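Local coordinates for guanine nucleotide exchange factor SRM1 (Saccharomyces cerevisiae, PDB 3OF7), which promotes the exchange of GDP for GTP on the small GTPases Gsp1 and Gsp2, binds chromatin and controls RNA metabolism and transport, at residues A[286-295]-A[364-372]; A[340-348]-A[398-406]. All coordinates share one frame; numbering follows the deposited sequence.

Contacts 1 and 2 join successive units of the RCC1 β-propeller: 286-295 of repeat 5 meets 364-372 of repeat 6, and 340-348 of repeat 6 meets 398-406 of repeat 7. Their centres lie about 16 Å apart. The loops 286-295 and 340-348 contain related turns; in each, a side-chain OE1 accepts the backbone N-H of the residue two places before it: Gln-288 from Phe-286, Glu-344 from Met-342. The contacts also touch directly, because Arg-365 NE forms a salt bridge of 2.6 Å with Asp-341 OD1, while Arg-365 O lies 2.8 Å from Leu-340 N, a probable hydrogen bond. Repeat 6 thus carries one partner of each contact.

Contact 1. Residues A[286-295]-A[364-372]; sequences FGQCGVSEDV and ARAVPLPTK
Gly-287 and Pro-368 bring their CA atoms to 4.1 Å where the loop 286-295, folded into a type I turn from Gly-287 to Gly-290, meets the corner between strands 364-368 and 370-372. No direct hydrogen bond crosses. Instead, Gly-290 CA directs a C-H at Pro-368 O, 3.3 Å away with 156° at the hydrogen, and a water bridges Ser-292 N to that same carbonyl oxygen. A side chain on Gly-287 would run into Pro-368 CB.

The proline ring fills the middle of the contact. Its CB lies 3.2 Å from Ser-292 O, and Val-295 CG2 comes across the ring at about a right angle, 3.6 Å from CB. Leu-369 takes the next place along: with CG anti to the carbonyl carbon (chi1 -59°), CD1 reaches Glu-293 CG at 3.7 Å and CD2 lies against the backbone of Ser-292. Cutting Leu-369 back to an alanine is likely to open a gap beside Ser-292 and to take an apolar neighbour from the aliphatic part of Glu-293, which also touches Tyr-355.

At the other end, Arg-365 NH2 meets Phe-286 CE1 at 3.7 Å, in the ring plane at the edge, with the guanidinium and ring planes 68° apart; NE is paired with Asp-341. Ala-366 CB packs 3.3 Å from Phe-286 O; Ala-366 and Arg-365 together form a classic β-bulge opposite Tyr-357.

The Gly-x-x-Gly turn matches the end of the RCC1 repeat consensus, and its packing on the next repeat is consistent with the way the blades of an RCC1 β-propeller are joined, here repeats 5 and 6.

Contact 2. Residues A[340-348]-A[398-406]; sequences LDMFEVGIP and AYSWGFGET
The counterpart in repeat 6 of the RCC1 Gly-x-x-Gly turn, with Phe-343 in place of the first glycine, is a type I turn from Phe-343 to Gly-346 that packs against Trp-401 and Gly-402 at the end of strand 398-402, the third strand of the next propeller blade. Trp-401 swings its indole to the turn with CG between the backbone N and the carbonyl carbon (chi1 67°). NE1 then makes a weak, bent hydrogen bond to Glu-344 O, 2.9 Å long with 127° at the hydrogen. A water donates to that oxygen and also to Trp-401 O, so the carbonyl takes two donors. Phe-343 O lies in the indole plane at the edge, 3.4 Å from CD1. Gly-346 CA approaches CD1 to 3.3 Å, and any CB on it would clash with NE1.

The carboxylate of Glu-344 turns back from the interface: OE1 accepts the Met-342 N-H, which comes from above the carboxylate plane, while OE2 bonds His-387. This holds the Met-342 backbone, whose O receives a C-H from Gly-402 CA at 3.3 Å. Met-342 and Phe-403 run side by side in a Met-aromatic contact, SD standing 3.8 Å from the ring centroid over one face, with Glu-405 N over the opposite face.

Contact 1. Residues A[286-295]-A[364-372]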
loop_
_atom_site.group_PDB
_atom_site.type_symbol
_atom_site.label_atom_id
_atom_site.label_comp_id
_atom_site.label_asym_id
_atom_site.label_seq_id
_atom_site.Cartn_x
_atom_site.Cartn_y
_atom_site.Cartn_z
ATOM N N PHE A 286 14.074 -1.247 12.771
ATOM C CA PHE A 286 13.431 -2.459 13.295
ATOM C C PHE A 286 13.702 -3.706 12.444
ATOM O O PHE A 286 13.079 -4.753 12.646
ATOM C CB PHE A 286 11.919 -2.250 13.462
ATOM C CG PHE A 286 11.558 -1.295 14.559
ATOM C CD1 PHE A 286 11.477 -1.730 15.879
ATOM C CD2 PHE A 286 11.304 0.045 14.272
ATOM C CE1 PHE A 286 11.140 -0.839 16.910
ATOM C CE2 PHE A 286 10.965 0.947 15.282
ATOM C CZ PHE A 286 10.887 0.504 16.610
ATOM N N GLY A 287 14.636 -3.602 11.505
ATOM C CA GLY A 287 14.965 -4.734 10.631
ATOM C C GLY A 287 13.879 -4.998 9.600
ATOM O O GLY A 287 13.795 -6.099 9.046
ATOM N N GLN A 288 13.060 -3.981 9.323
ATOM C CA GLN A 288 11.977 -4.103 8.337
ATOM C C GLN A 288 12.498 -4.378 6.912
ATOM O O GLN A 288 11.763 -4.891 6.069
ATOM C CB GLN A 288 11.045 -2.882 8.362
ATOM C CG GLN A 288 11.701 -1.527 8.081
ATOM C CD GLN A 288 12.108 -0.769 9.342
ATOM O OE1 GLN A 288 12.803 -1.299 10.204
ATOM N NE2 GLN A 288 11.692 0.494 9.435
ATOM N N CYS A 289 13.762 -4.042 6.649
ATOM C CA CYS A 289 14.379 -4.338 5.349
ATOM C C CYS A 289 14.721 -5.825 5.190
ATOM O O CYS A 289 14.932 -6.296 4.068
ATOM C CB CYS A 289 15.619 -3.471 5.111
ATOM S SG CYS A 289 15.259 -1.739 4.756
ATOM N N GLY A 290 14.772 -6.549 6.312
ATOM C CA GLY A 290 14.994 -7.999 6.324
ATOM C C GLY A 290 16.374 -8.451 5.856
ATOM O O GLY A 290 16.523 -9.559 5.330
ATOM N N VAL A 291 17.385 -7.609 6.056
ATOM C CA VAL A 291 18.710 -7.871 5.482
ATOM C C VAL A 291 19.766 -8.349 6.486
ATOM O O VAL A 291 20.797 -8.892 6.088
ATOM C CB VAL A 291 19.261 -6.640 4.718
ATOM C CG1 VAL A 291 18.471 -6.413 3.435
ATOM C CG2 VAL A 291 19.259 -5.395 5.607
ATOM N N SER A 292 19.506 -8.163 7.775
ATOM C CA SER A 292 20.535 -8.384 8.790
ATOM C C SER A 292 19.918 -8.743 10.134
ATOM O O SER A 292 18.855 -8.234 10.492
ATOM C CB SER A 292 21.386 -7.116 8.933
ATOM O OG SER A 292 22.279 -7.202 10.026
ATOM N N GLU A 293 20.594 -9.604 10.884
ATOM C CA GLU A 293 20.150 -9.938 12.235
ATOM C C GLU A 293 20.391 -8.772 13.188
ATOM O O GLU A 293 19.762 -8.683 14.237
ATOM C CB GLU A 293 20.864 -11.189 12.755
ATOM C CG GLU A 293 20.447 -12.475 12.062
ATOM C CD GLU A 293 20.729 -13.728 12.886
ATOM O OE1 GLU A 293 20.548 -14.844 12.351
ATOM O OE2 GLU A 293 21.118 -13.608 14.070
ATOM N N ASP A 294 21.305 -7.885 12.815
ATOM C CA ASP A 294 21.692 -6.772 13.673
ATOM C C ASP A 294 20.679 -5.635 13.580
ATOM O O ASP A 294 20.454 -5.082 12.501
ATOM C CB ASP A 294 23.105 -6.296 13.323
ATOM C CG ASP A 294 24.176 -7.319 13.696
ATOM O OD1 ASP A 294 23.965 -8.100 14.652
ATOM O OD2 ASP A 294 25.235 -7.336 13.032
ATOM N N VAL A 295 20.054 -5.327 14.718
ATOM C CA VAL A 295 19.042 -4.280 14.834
ATOM C C VAL A 295 19.631 -3.124 15.641
ATOM O O VAL A 295 20.021 -3.302 16.804
ATOM C CB VAL A 295 17.753 -4.806 15.513
ATOM C CG1 VAL A 295 16.816 -3.665 15.900
ATOM C CG2 VAL A 295 17.033 -5.775 14.600
ATOM N N ALA A 364 11.366 -8.200 23.601
ATOM C CA ALA A 364 11.450 -8.520 22.183
ATOM C C ALA A 364 10.802 -7.391 21.381
ATOM O O ALA A 364 9.612 -7.130 21.542
ATOM C CB ALA A 364 10.751 -9.850 21.909
ATOM N N ARG A 365 11.593 -6.715 20.545
ATOM C CA ARG A 365 11.121 -5.526 19.815
ATOM C C ARG A 365 10.975 -5.754 18.317
ATOM O O ARG A 365 10.240 -5.017 17.654
ATOM C CB ARG A 365 12.075 -4.335 20.006
ATOM C CG ARG A 365 12.414 -3.943 21.448
ATOM C CD ARG A 365 11.346 -3.103 22.158
ATOM N NE ARG A 365 10.703 -2.070 21.331
ATOM C CZ ARG A 365 11.106 -0.807 21.185
ATOM N NH1 ARG A 365 12.197 -0.354 21.786
ATOM N NH2 ARG A 365 10.410 0.017 20.410
ATOM N N ALA A 366 11.698 -6.739 17.776
ATOM C CA ALA A 366 11.782 -6.925 16.322
ATOM C C ALA A 366 12.191 -8.333 15.874
ATOM O O ALA A 366 12.903 -9.044 16.582
ATOM C CB ALA A 366 12.725 -5.876 15.694
ATOM N N VAL A 367 11.742 -8.706 14.678
ATOM C CA VAL A 367 12.161 -9.948 14.013
ATOM C C VAL A 367 12.806 -9.520 12.698
ATOM O O VAL A 367 12.104 -9.203 11.733
ATOM C CB VAL A 367 10.955 -10.900 13.770
ATOM C CG1 VAL A 367 11.400 -12.189 13.052
ATOM C CG2 VAL A 367 10.267 -11.247 15.093
ATOM N N PRO A 368 14.150 -9.451 12.663
ATOM C CA PRO A 368 14.822 -8.745 11.575
ATOM C C PRO A 368 15.112 -9.550 10.308
ATOM O O PRO A 368 15.664 -9.000 9.361
ATOM C CB PRO A 368 16.132 -8.306 12.219
ATOM C CG PRO A 368 16.429 -9.399 13.182
ATOM C CD PRO A 368 15.105 -9.879 13.704
ATOM N N LEU A 369 14.786 -10.838 10.304
ATOM C CA LEU A 369 14.894 -11.647 9.087
ATOM C C LEU A 369 13.503 -12.115 8.694
ATOM O O LEU A 369 12.688 -12.392 9.572
ATOM C CB LEU A 369 15.781 -12.875 9.313
ATOM C CG LEU A 369 17.232 -12.722 9.759
ATOM C CD1 LEU A 369 17.816 -14.124 9.989
ATOM C CD2 LEU A 369 18.065 -11.921 8.758
ATOM N N PRO A 370 13.224 -12.206 7.377
ATOM C CA PRO A 370 11.927 -12.692 6.907
ATOM C C PRO A 370 11.635 -14.052 7.523
ATOM O O PRO A 370 12.470 -14.956 7.439
ATOM C CB PRO A 370 12.126 -12.824 5.393
ATOM C CG PRO A 370 13.201 -11.890 5.070
ATOM C CD PRO A 370 14.111 -11.839 6.259
ATOM N N THR A 371 10.474 -14.176 8.158
ATOM C CA THR A 371 10.127 -15.364 8.929
ATOM C C THR A 371 8.751 -15.849 8.488
ATOM O O THR A 371 7.782 -15.090 8.500
ATOM C CB THR A 371 10.160 -15.069 10.450
ATOM O OG1 THR A 371 11.432 -14.503 10.793
ATOM C CG2 THR A 371 9.927 -16.337 11.280
ATOM N N LYS A 372 8.673 -17.116 8.086
ATOM C CA LYS A 372 7.419 -17.681 7.589
ATOM C C LYS A 372 6.378 -17.782 8.697
ATOM O O LYS A 372 6.679 -18.248 9.795
ATOM C CB LYS A 372 7.649 -19.057 6.938
ATOM C CG LYS A 372 6.373 -19.695 6.374
ATOM C CD LYS A 372 6.662 -20.802 5.355
ATOM C CE LYS A 372 6.770 -22.176 5.996
ATOM N NZ LYS A 372 6.868 -23.266 4.952
HETATM O O HOH W 1 17.048 -6.549 8.786
#

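Contact 2. Residues A[340-348]-A[398-406]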
loop_
_atom_site.group_PDB
_atom_site.type_symbol
_atom_site.label_atom_id
_atom_site.label_comp_id
_atom_site.label_asym_id
_atom_site.label_seq_id
_atom_site.Cartn_x
_atom_site.Cartn_y
_atom_site.Cartn_z
ATOM N N LEU A 340 7.757 -5.649 16.431
ATOM C CA LEU A 340 6.949 -6.579 17.218
ATOM C C LEU A 340 6.127 -5.885 18.316
ATOM O O LEU A 340 5.208 -6.494 18.893
ATOM C CB LEU A 340 7.897 -7.626 17.833
ATOM C CG LEU A 340 7.452 -8.963 18.424
ATOM C CD1 LEU A 340 6.650 -9.779 17.428
ATOM C CD2 LEU A 340 8.705 -9.727 18.854
ATOM N N ASP A 341 6.444 -4.613 18.600
ATOM C CA ASP A 341 5.811 -3.866 19.706
ATOM C C ASP A 341 4.290 -3.833 19.615
ATOM O O ASP A 341 3.596 -3.892 20.638
ATOM C CB ASP A 341 6.340 -2.421 19.785
ATOM C CG ASP A 341 7.833 -2.348 20.045
ATOM O OD1 ASP A 341 8.335 -3.093 20.915
ATOM O OD2 ASP A 341 8.516 -1.539 19.376
ATOM N N MET A 342 3.770 -3.721 18.394
ATOM C CA MET A 342 2.318 -3.705 18.181
ATOM C C MET A 342 1.884 -4.934 17.385
ATOM O O MET A 342 0.880 -4.902 16.671
ATOM C CB MET A 342 1.879 -2.408 17.481
ATOM C CG MET A 342 2.062 -1.141 18.341
ATOM S SD MET A 342 1.889 0.448 17.476
ATOM C CE MET A 342 3.605 0.914 17.252
ATOM N N PHE A 343 2.661 -6.011 17.525
ATOM C CA PHE A 343 2.398 -7.283 16.852
ATOM C C PHE A 343 2.368 -7.155 15.330
ATOM O O PHE A 343 1.694 -7.943 14.655
ATOM C CB PHE A 343 1.081 -7.911 17.339
ATOM C CG PHE A 343 1.087 -8.346 18.794
ATOM C CD1 PHE A 343 2.255 -8.804 19.412
ATOM C CD2 PHE A 343 -0.101 -8.339 19.522
ATOM C CE1 PHE A 343 2.248 -9.225 20.761
ATOM C CE2 PHE A 343 -0.128 -8.766 20.870
ATOM C CZ PHE A 343 1.061 -9.208 21.481
ATOM N N GLU A 344 3.099 -6.174 14.789
ATOM C CA GLU A 344 3.054 -5.884 13.353
ATOM C C GLU A 344 3.390 -7.108 12.517
ATOM O O GLU A 344 2.742 -7.357 11.498
ATOM C CB GLU A 344 3.972 -4.707 12.976
ATOM C CG GLU A 344 3.559 -3.363 13.579
ATOM C CD GLU A 344 4.256 -3.035 14.903
ATOM O OE1 GLU A 344 4.524 -3.958 15.714
ATOM O OE2 GLU A 344 4.516 -1.829 15.140
ATOM N N VAL A 345 4.390 -7.878 12.957
ATOM C CA VAL A 345 4.867 -9.035 12.186
ATOM C C VAL A 345 3.961 -10.280 12.280
ATOM O O VAL A 345 4.100 -11.206 11.475
ATOM C CB VAL A 345 6.347 -9.391 12.499
ATOM C CG1 VAL A 345 7.255 -8.265 12.009
ATOM C CG2 VAL A 345 6.543 -9.633 13.994
ATOM N N GLY A 346 3.047 -10.294 13.251
ATOM C CA GLY A 346 2.017 -11.337 13.341
ATOM C C GLY A 346 2.539 -12.717 13.700
ATOM O O GLY A 346 1.969 -13.727 13.269
ATOM N N ILE A 347 3.632 -12.747 14.467
ATOM C CA ILE A 347 4.225 -13.993 14.972
ATOM C C ILE A 347 3.891 -14.118 16.471
ATOM O O ILE A 347 4.123 -13.177 17.238
ATOM C CB ILE A 347 5.766 -14.027 14.746
ATOM C CG1 ILE A 347 6.100 -13.890 13.251
ATOM C CG2 ILE A 347 6.383 -15.300 15.332
ATOM C CD1 ILE A 347 7.527 -13.470 12.955
ATOM N N PRO A 348 3.320 -15.262 16.893
ATOM C CA PRO A 348 2.964 -15.357 18.310
ATOM C C PRO A 348 4.197 -15.553 19.195
ATOM O O PRO A 348 5.186 -16.132 18.746
ATOM C CB PRO A 348 2.058 -16.586 18.365
ATOM C CG PRO A 348 2.486 -17.425 17.212
ATOM C CD PRO A 348 3.026 -16.506 16.155
ATOM N N ALA A 398 -10.787 -12.442 4.455
ATOM C CA ALA A 398 -9.722 -11.543 4.914
ATOM C C ALA A 398 -9.295 -11.810 6.364
ATOM O O ALA A 398 -10.116 -12.190 7.214
ATOM C CB ALA A 398 -10.143 -10.080 4.732
ATOM N N TYR A 399 -8.003 -11.606 6.627
ATOM C CA TYR A 399 -7.379 -11.848 7.931
ATOM C C TYR A 399 -6.553 -10.631 8.287
ATOM O O TYR A 399 -5.823 -10.112 7.446
ATOM C CB TYR A 399 -6.462 -13.077 7.885
ATOM C CG TYR A 399 -7.215 -14.388 7.775
ATOM C CD1 TYR A 399 -7.874 -14.731 6.595
ATOM C CD2 TYR A 399 -7.273 -15.280 8.853
ATOM C CE1 TYR A 399 -8.578 -15.922 6.481
ATOM C CE2 TYR A 399 -7.978 -16.485 8.750
ATOM C CZ TYR A 399 -8.627 -16.792 7.560
ATOM O OH TYR A 399 -9.326 -17.967 7.433
ATOM N N SER A 400 -6.652 -10.187 9.532
ATOM C CA SER A 400 -5.954 -8.977 9.947
ATOM C C SER A 400 -5.210 -9.178 11.258
ATOM O O SER A 400 -5.499 -10.109 12.023
ATOM C CB SER A 400 -6.952 -7.820 10.084
ATOM O OG SER A 400 -7.930 -8.127 11.065
ATOM N N TRP A 401 -4.248 -8.295 11.507
ATOM C CA TRP A 401 -3.474 -8.318 12.739
ATOM C C TRP A 401 -2.685 -7.024 12.894
ATOM O O TRP A 401 -2.594 -6.219 11.957
ATOM C CB TRP A 401 -2.526 -9.522 12.780
ATOM C CG TRP A 401 -1.387 -9.503 11.766
ATOM C CD1 TRP A 401 -0.081 -9.171 12.007
ATOM C CD2 TRP A 401 -1.457 -9.862 10.376
ATOM N NE1 TRP A 401 0.666 -9.305 10.862
ATOM C CE2 TRP A 401 -0.154 -9.720 9.843
ATOM C CE3 TRP A 401 -2.496 -10.280 9.527
ATOM C CZ2 TRP A 401 0.144 -9.988 8.499
ATOM C CZ3 TRP A 401 -2.203 -10.546 8.188
ATOM C CH2 TRP A 401 -0.889 -10.401 7.688
ATOM N N GLY A 402 -2.128 -6.837 14.086
ATOM C CA GLY A 402 -1.316 -5.669 14.369
ATOM C C GLY A 402 -1.967 -4.732 15.367
ATOM O O GLY A 402 -2.734 -5.159 16.228
ATOM N N PHE A 403 -1.627 -3.455 15.246
ATOM C CA PHE A 403 -2.084 -2.411 16.156
ATOM C C PHE A 403 -3.611 -2.325 16.171
ATOM O O PHE A 403 -4.242 -2.219 15.118
ATOM C CB PHE A 403 -1.473 -1.085 15.713
ATOM C CG PHE A 403 -1.702 0.056 16.672
ATOM C CD1 PHE A 403 -2.209 1.263 16.212
ATOM C CD2 PHE A 403 -1.389 -0.070 18.023
ATOM C CE1 PHE A 403 -2.407 2.343 17.093
ATOM C CE2 PHE A 403 -1.563 0.994 18.908
ATOM C CZ PHE A 403 -2.083 2.201 18.443
ATOM N N GLY A 404 -4.199 -2.384 17.365
ATOM C CA GLY A 404 -5.650 -2.483 17.494
ATOM C C GLY A 404 -6.395 -1.234 17.922
ATOM O O GLY A 404 -7.616 -1.161 17.787
ATOM N N GLU A 405 -5.670 -0.249 18.443
ATOM C CA GLU A 405 -6.290 0.933 19.052
ATOM C C GLU A 405 -7.180 1.766 18.106
ATOM O O GLU A 405 -8.120 2.423 18.545
ATOM C CB GLU A 405 -5.199 1.795 19.688
ATOM C CG GLU A 405 -5.654 3.030 20.429
ATOM C CD GLU A 405 -4.477 3.736 21.072
ATOM O OE1 GLU A 405 -3.827 3.121 21.941
ATOM O OE2 GLU A 405 -4.186 4.889 20.691
ATOM N N THR A 406 -6.895 1.739 16.812
ATOM C CA THR A 406 -7.708 2.513 15.873
ATOM C C THR A 406 -8.740 1.654 15.135
ATOM O O THR A 406 -9.451 2.155 14.261
ATOM C CB THR A 406 -6.841 3.289 14.866
ATOM O OG1 THR A 406 -5.824 2.423 14.356
ATOM C CG2 THR A 406 -6.192 4.510 15.548
HETATM O O HOH W 2 0.438 -5.889 11.083
#